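Local coordinates for gamma-glutamyltransferase 1 Threonine peptidase. MEROPS family T03 (Pseudomonas nitroreducens, PDB 7D9W), which catalyses the transfer of gamma-glutamyl groups from donors such as glutathione to amino acids, and the hydrolysis of glutathione to glutamate and cysteinylglycine, at the interface of chains B and A. Coordinates in Å, arbitrary orientation; residue numbers count along the deposited sequence, not the author numbering. Chains: chain A, Gamma-glutamyltransferase 1 Threonine peptidase. MEROPS family T03; chain B, Gamma-glutamyltransferase 1 Threonine peptidase. MEROPS family T03.

Contact 1: the interface of chains B and A. Residues chain B 78-79, 90, 265, 269; chain A 72-76.
B:Ser269 and B:Phe79 of the large chain meet the A:Ser72-A:Pro76 loop of the small chain, a stretch whose A:Ser72 and A:Ser73 belong to the L-glutamate site of this gamma-glutamyltransferase. The polar link across is short: the hydroxyl OG of B:Ser269 donates to the backbone O of A:Met74 at 2.5 Å, coming from above the carbonyl plane, 37° out of it. That reach follows from the first torsion, which sets OG anti to the backbone N (chi1 -174°). B:Ser269 also pairs with A:Ser72 as a parallel beta bridge. Apolar packing centres on B:Phe79, whose CD2-CE2 side faces the loop. CE2 lies 3.5 Å from CB of A:Ser72. CD2 lies 3.7 Å from CB of A:Met74, the phenylalanine and methionine side chains crossing at about a right angle. The methionine bends at chi3 (-77°), and its methyl CE reaches CA of B:Gly78 at 3.8 Å. At the other end, CG of A:Pro76 rests against CB of B:Phe79 at 3.8 Å. Bonds within the small chain hold the loop's shape: A:Ser75 OG donates to A:Ser73 O at 2.7 Å, and the amide N of A:Met74 donates to the hydroxyl OG of A:Ser72 at 3.0 Å.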
# COMPACT_ATOMS: atom_id res chain seq x y z
N GLY B 78 3.58 -6.13 3.49
CA GLY B 78 3.01 -5.69 2.24
C GLY B 78 2.39 -6.83 1.46
O GLY B 78 2.15 -7.93 1.99
N PHE B 79 2.12 -6.54 0.19
CA PHE B 79 1.43 -7.43 -0.72
C PHE B 79 2.12 -7.36 -2.07
O PHE B 79 2.57 -6.28 -2.49
CB PHE B 79 -0.03 -7.03 -0.96
CG PHE B 79 -0.90 -7.01 0.25
CD1 PHE B 79 -1.02 -8.11 1.08
CD2 PHE B 79 -1.66 -5.88 0.53
CE1 PHE B 79 -1.86 -8.07 2.19
CE2 PHE B 79 -2.49 -5.83 1.63
CZ PHE B 79 -2.59 -6.92 2.46
N PHE B 90 -0.84 -13.96 -6.12
CA PHE B 90 -0.88 -12.94 -5.09
C PHE B 90 -0.17 -13.45 -3.85
O PHE B 90 -0.46 -14.56 -3.39
CB PHE B 90 -2.31 -12.54 -4.73
CG PHE B 90 -2.38 -11.44 -3.72
CD1 PHE B 90 -2.23 -10.12 -4.11
CD2 PHE B 90 -2.58 -11.72 -2.38
CE1 PHE B 90 -2.27 -9.10 -3.19
CE2 PHE B 90 -2.64 -10.69 -1.45
CZ PHE B 90 -2.48 -9.38 -1.86
N ALA B 265 -5.58 -7.02 -5.05
CA ALA B 265 -5.39 -7.64 -3.75
C ALA B 265 -6.72 -8.11 -3.18
O ALA B 265 -7.66 -7.32 -3.07
CB ALA B 265 -4.74 -6.66 -2.78
N SER B 269 -6.67 -7.34 2.16
CA SER B 269 -6.85 -6.02 1.60
C SER B 269 -8.33 -5.77 1.35
O SER B 269 -9.05 -6.66 0.86
CB SER B 269 -6.09 -5.83 0.29
OG SER B 269 -6.22 -4.46 -0.09
N SER A 72 -6.16 -3.95 5.34
CA SER A 72 -5.33 -3.03 4.58
C SER A 72 -6.17 -2.35 3.51
O SER A 72 -7.27 -2.79 3.17
CB SER A 72 -4.16 -3.76 3.91
OG SER A 72 -3.25 -2.83 3.34
N SER A 73 -5.62 -1.26 2.97
CA SER A 73 -6.12 -0.64 1.75
C SER A 73 -5.15 -0.81 0.58
O SER A 73 -5.48 -0.40 -0.54
CB SER A 73 -6.38 0.86 1.99
OG SER A 73 -7.41 1.07 2.95
N MET A 74 -3.98 -1.40 0.81
CA MET A 74 -2.99 -1.56 -0.24
C MET A 74 -3.53 -2.46 -1.34
O MET A 74 -4.08 -3.54 -1.08
CB MET A 74 -1.71 -2.14 0.34
CG MET A 74 -1.09 -1.26 1.43
SD MET A 74 0.56 -1.81 1.88
CE MET A 74 0.16 -3.21 2.91
N SER A 75 -3.35 -2.04 -2.59
CA SER A 75 -4.01 -2.68 -3.73
C SER A 75 -3.08 -2.76 -4.94
O SER A 75 -3.39 -2.23 -6.01
CB SER A 75 -5.29 -1.91 -4.08
OG SER A 75 -6.06 -1.61 -2.92
N PRO A 76 -1.95 -3.47 -4.81
CA PRO A 76 -1.09 -3.66 -5.99
C PRO A 76 -1.85 -4.38 -7.09
O PRO A 76 -2.50 -5.40 -6.85
CB PRO A 76 0.07 -4.50 -5.45
CG PRO A 76 -0.55 -5.28 -4.30
CD PRO A 76 -1.52 -4.29 -3.67

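Contact 2: the interface of chains B and A. Residues chain B 262-264, 275; chain A 75-79, 105.
B:Thr264 turns OG1 anti to its backbone N (chi1 -171°), and A:Ser77 turns OG anti to its carbonyl carbon, beside its own N (chi1 -56°), which brings the two hydroxyls to 3.0 Å between OG1 and OG, a hydrogen bond. They lie where strands from the two chains join in antiparallel fashion in this enzyme of the N-terminal-nucleophile hydrolase class: B:260-264 runs against A:77-81. The pairing is fixed by reciprocal backbone bonds, B:Tyr263 N to A:Ile78 O at 2.8 Å and A:Ile78 N to B:Tyr263 O at 2.9 Å. OG of A:Ser77 has a second partner, donating to the backbone O of A:Ser75 at 2.7 Å, so it ties the incoming loop to the cross-chain contact. An alanine here would probably leave the B:Thr264 hydroxyl and the A:Ser75 carbonyl without this mate and let the threonine side chain turn more freely. Apolar support comes from the forked end of B:Leu262: CD1 sits 3.7 Å from CB of A:Ser77 and 4.0 Å from CG2 of A:Val79, whereas CD2 points to CD1 of A:Leu105 on helix A:97-109, at 4.1 Å, the two leucines crossing obliquely.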
# COMPACT_ATOMS: atom_id res chain seq x y z
N LEU B 262 -8.64 -7.15 -14.54
CA LEU B 262 -7.85 -6.55 -13.46
C LEU B 262 -7.63 -7.58 -12.37
O LEU B 262 -8.59 -8.15 -11.84
CB LEU B 262 -8.57 -5.33 -12.89
CG LEU B 262 -8.15 -4.79 -11.52
CD1 LEU B 262 -6.71 -4.32 -11.53
CD2 LEU B 262 -9.07 -3.66 -11.06
N TYR B 263 -6.36 -7.81 -12.02
CA TYR B 263 -5.99 -8.64 -10.88
C TYR B 263 -5.48 -7.72 -9.78
O TYR B 263 -4.64 -6.86 -10.03
CB TYR B 263 -4.91 -9.66 -11.27
CG TYR B 263 -5.38 -10.67 -12.29
CD1 TYR B 263 -6.23 -11.70 -11.93
CD2 TYR B 263 -4.97 -10.59 -13.61
CE1 TYR B 263 -6.67 -12.62 -12.85
CE2 TYR B 263 -5.40 -11.51 -14.54
CZ TYR B 263 -6.25 -12.53 -14.15
OH TYR B 263 -6.68 -13.45 -15.07
N THR B 264 -5.99 -7.90 -8.56
CA THR B 264 -5.64 -7.00 -7.47
C THR B 264 -5.76 -7.74 -6.14
O THR B 264 -5.98 -8.96 -6.10
CB THR B 264 -6.49 -5.72 -7.55
OG1 THR B 264 -6.01 -4.74 -6.61
CG2 THR B 264 -7.96 -6.00 -7.28
N LEU B 275 -12.51 -2.10 -5.36
CA LEU B 275 -12.38 -1.84 -6.79
C LEU B 275 -13.45 -2.60 -7.58
O LEU B 275 -13.97 -2.08 -8.57
CB LEU B 275 -10.97 -2.22 -7.27
CG LEU B 275 -9.91 -1.17 -6.94
CD1 LEU B 275 -8.48 -1.72 -7.07
CD2 LEU B 275 -10.08 0.07 -7.80
N SER A 75 -3.35 -2.04 -2.59
CA SER A 75 -4.01 -2.68 -3.73
C SER A 75 -3.08 -2.76 -4.94
O SER A 75 -3.39 -2.23 -6.01
CB SER A 75 -5.29 -1.91 -4.08
OG SER A 75 -6.06 -1.61 -2.92
N PRO A 76 -1.95 -3.47 -4.81
CA PRO A 76 -1.09 -3.66 -5.99
C PRO A 76 -1.85 -4.38 -7.09
O PRO A 76 -2.50 -5.40 -6.85
CB PRO A 76 0.07 -4.50 -5.45
CG PRO A 76 -0.55 -5.28 -4.30
CD PRO A 76 -1.52 -4.29 -3.67
N SER A 77 -1.77 -3.83 -8.30
CA SER A 77 -2.69 -4.23 -9.36
C SER A 77 -1.97 -4.48 -10.67
O SER A 77 -0.95 -3.85 -10.98
CB SER A 77 -3.76 -3.14 -9.57
OG SER A 77 -4.46 -2.88 -8.36
N ILE A 78 -2.51 -5.42 -11.44
CA ILE A 78 -2.06 -5.71 -12.80
C ILE A 78 -3.29 -5.89 -13.67
O ILE A 78 -4.14 -6.74 -13.38
CB ILE A 78 -1.19 -6.98 -12.87
CG1 ILE A 78 0.05 -6.84 -11.98
CG2 ILE A 78 -0.79 -7.25 -14.31
CD1 ILE A 78 0.81 -8.14 -11.84
N VAL A 79 -3.39 -5.09 -14.74
CA VAL A 79 -4.45 -5.24 -15.73
C VAL A 79 -3.90 -6.03 -16.90
O VAL A 79 -2.76 -5.81 -17.34
CB VAL A 79 -4.98 -3.87 -16.20
CG1 VAL A 79 -6.15 -4.06 -17.16
CG2 VAL A 79 -5.39 -3.01 -15.02
N LEU A 105 -7.39 4.39 -13.28
CA LEU A 105 -8.01 3.46 -14.22
C LEU A 105 -9.05 4.17 -15.09
O LEU A 105 -9.08 3.99 -16.31
CB LEU A 105 -8.63 2.27 -13.49
CG LEU A 105 -7.64 1.29 -12.86
CD1 LEU A 105 -8.37 0.24 -12.02
CD2 LEU A 105 -6.78 0.61 -13.91

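Contact 3: the interface of chains B and A. Residues chain B 27, 29-31; chain A 7-9, 11, 172, 177.
The backbone N of B:Leu27 donates to the carbonyl O of A:Lys9 at 2.8 Å (156° at H), anchoring the start of the modelled large chain to the turn after strand A:2-7. In this N-terminal-nucleophile hydrolase the segment then runs antiparallel to that strand, as strand B:30-34. Its register is set by a reciprocal pair: B:Ala31 N gives to A:Val7 O at 2.8 Å, and A:Val7 N gives to B:Ala31 O at 3.0 Å. Side-chain packing is led by B:Leu27, whose CG stands anti to the carbonyl carbon (chi1 -56°), carrying its two methyls in among small-chain groups. CD1 touches CG1 of A:Val7 at 3.6 Å, the side chains crossing at about a right angle, and CA of A:Gly11 also lies near it. CD2 meets CG1 of A:Val172 tip to tip at 3.9 Å. A:Leu177 serves both parts of the segment with its branches: CD1 lies 4.0 Å from CB of B:Leu27, and CD2 lies 3.8 Å from CB of B:Ala31. Between B:Leu27 and B:Ala31, B:Gly29 passes with phi 157°, a backbone shape that a side chain would strain, while its CA faces CB of A:Lys9 at 4.1 Å; the end of that lysine is not modelled.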
# COMPACT_ATOMS: atom_id res chain seq x y z
N LEU B 27 8.59 -8.93 -25.17
CA LEU B 27 8.37 -7.49 -25.32
C LEU B 27 9.64 -6.83 -25.85
O LEU B 27 10.69 -7.46 -26.00
CB LEU B 27 7.97 -6.88 -23.98
CG LEU B 27 6.74 -7.49 -23.31
CD1 LEU B 27 6.47 -6.83 -21.97
CD2 LEU B 27 5.54 -7.35 -24.24
N GLY B 29 11.45 -5.05 -24.25
CA GLY B 29 12.39 -4.93 -23.16
C GLY B 29 11.67 -5.09 -21.84
O GLY B 29 10.54 -5.57 -21.78
N GLY B 30 12.37 -4.70 -20.77
CA GLY B 30 11.78 -4.60 -19.46
C GLY B 30 11.49 -3.15 -19.10
O GLY B 30 11.78 -2.22 -19.85
N ALA B 31 10.90 -2.97 -17.93
CA ALA B 31 10.61 -1.62 -17.44
C ALA B 31 10.44 -1.66 -15.94
O ALA B 31 10.04 -2.68 -15.36
CB ALA B 31 9.36 -1.04 -18.11
N VAL A 7 7.98 -4.88 -15.13
CA VAL A 7 7.68 -5.80 -16.22
C VAL A 7 9.02 -6.26 -16.79
O VAL A 7 9.93 -5.44 -16.96
CB VAL A 7 6.82 -5.13 -17.30
CG1 VAL A 7 6.53 -6.09 -18.44
CG2 VAL A 7 5.52 -4.59 -16.72
N ASP A 8 9.16 -7.55 -17.06
CA ASP A 8 10.37 -8.03 -17.71
C ASP A 8 10.09 -8.37 -19.17
O ASP A 8 8.94 -8.42 -19.61
CB ASP A 8 10.98 -9.23 -16.95
CG ASP A 8 10.16 -10.51 -17.04
OD1 ASP A 8 9.43 -10.71 -18.04
OD2 ASP A 8 10.27 -11.33 -16.11
N LYS A 9 11.17 -8.59 -19.92
CA LYS A 9 11.05 -8.75 -21.37
C LYS A 9 10.23 -9.97 -21.75
O LYS A 9 9.81 -10.07 -22.91
CB LYS A 9 12.45 -8.85 -22.00
CG LYS A 9 13.30 -10.00 -21.47
CD LYS A 9 14.73 -9.92 -21.99
CE LYS A 9 15.60 -11.02 -21.38
N GLY A 11 7.30 -10.56 -20.52
CA GLY A 11 5.92 -10.24 -20.24
C GLY A 11 5.47 -10.58 -18.84
O GLY A 11 4.27 -10.48 -18.56
N VAL A 172 1.90 -1.33 -21.26
CA VAL A 172 2.42 -2.12 -22.37
C VAL A 172 1.45 -1.97 -23.53
O VAL A 172 0.26 -2.28 -23.40
CB VAL A 172 2.60 -3.60 -21.98
CG1 VAL A 172 3.27 -4.38 -23.11
CG2 VAL A 172 3.42 -3.73 -20.71
N LEU A 177 6.77 -0.50 -24.27
CA LEU A 177 6.51 -0.17 -22.88
C LEU A 177 6.72 1.31 -22.65
O LEU A 177 7.56 1.95 -23.29
CB LEU A 177 7.44 -0.96 -21.95
CG LEU A 177 7.39 -2.48 -22.07
CD1 LEU A 177 8.40 -2.98 -23.09
CD2 LEU A 177 7.62 -3.11 -20.71

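Contact 1 and contact 2 are neighbours, their centres about 10 Å apart, and they share A:Ser75 and A:Pro76, so one small-chain segment passes from the glutamate-binding loop into strand A:77-81, meeting the large chain at several points along the way. Contact 3 lies about 23 Å from contact 1 and 18 Å from contact 2. Contact 2 is centred about 14 Å from the nucleophile A:Thr1, contact 3 about 23 Å, yet strand A:2-7 follows directly after A:Thr1 and reaches contact 3 at its far end. Large and small chains are thus joined both beside the glutamate-binding loop and well away from the nucleophile, consistent with one interlocked heterodimer.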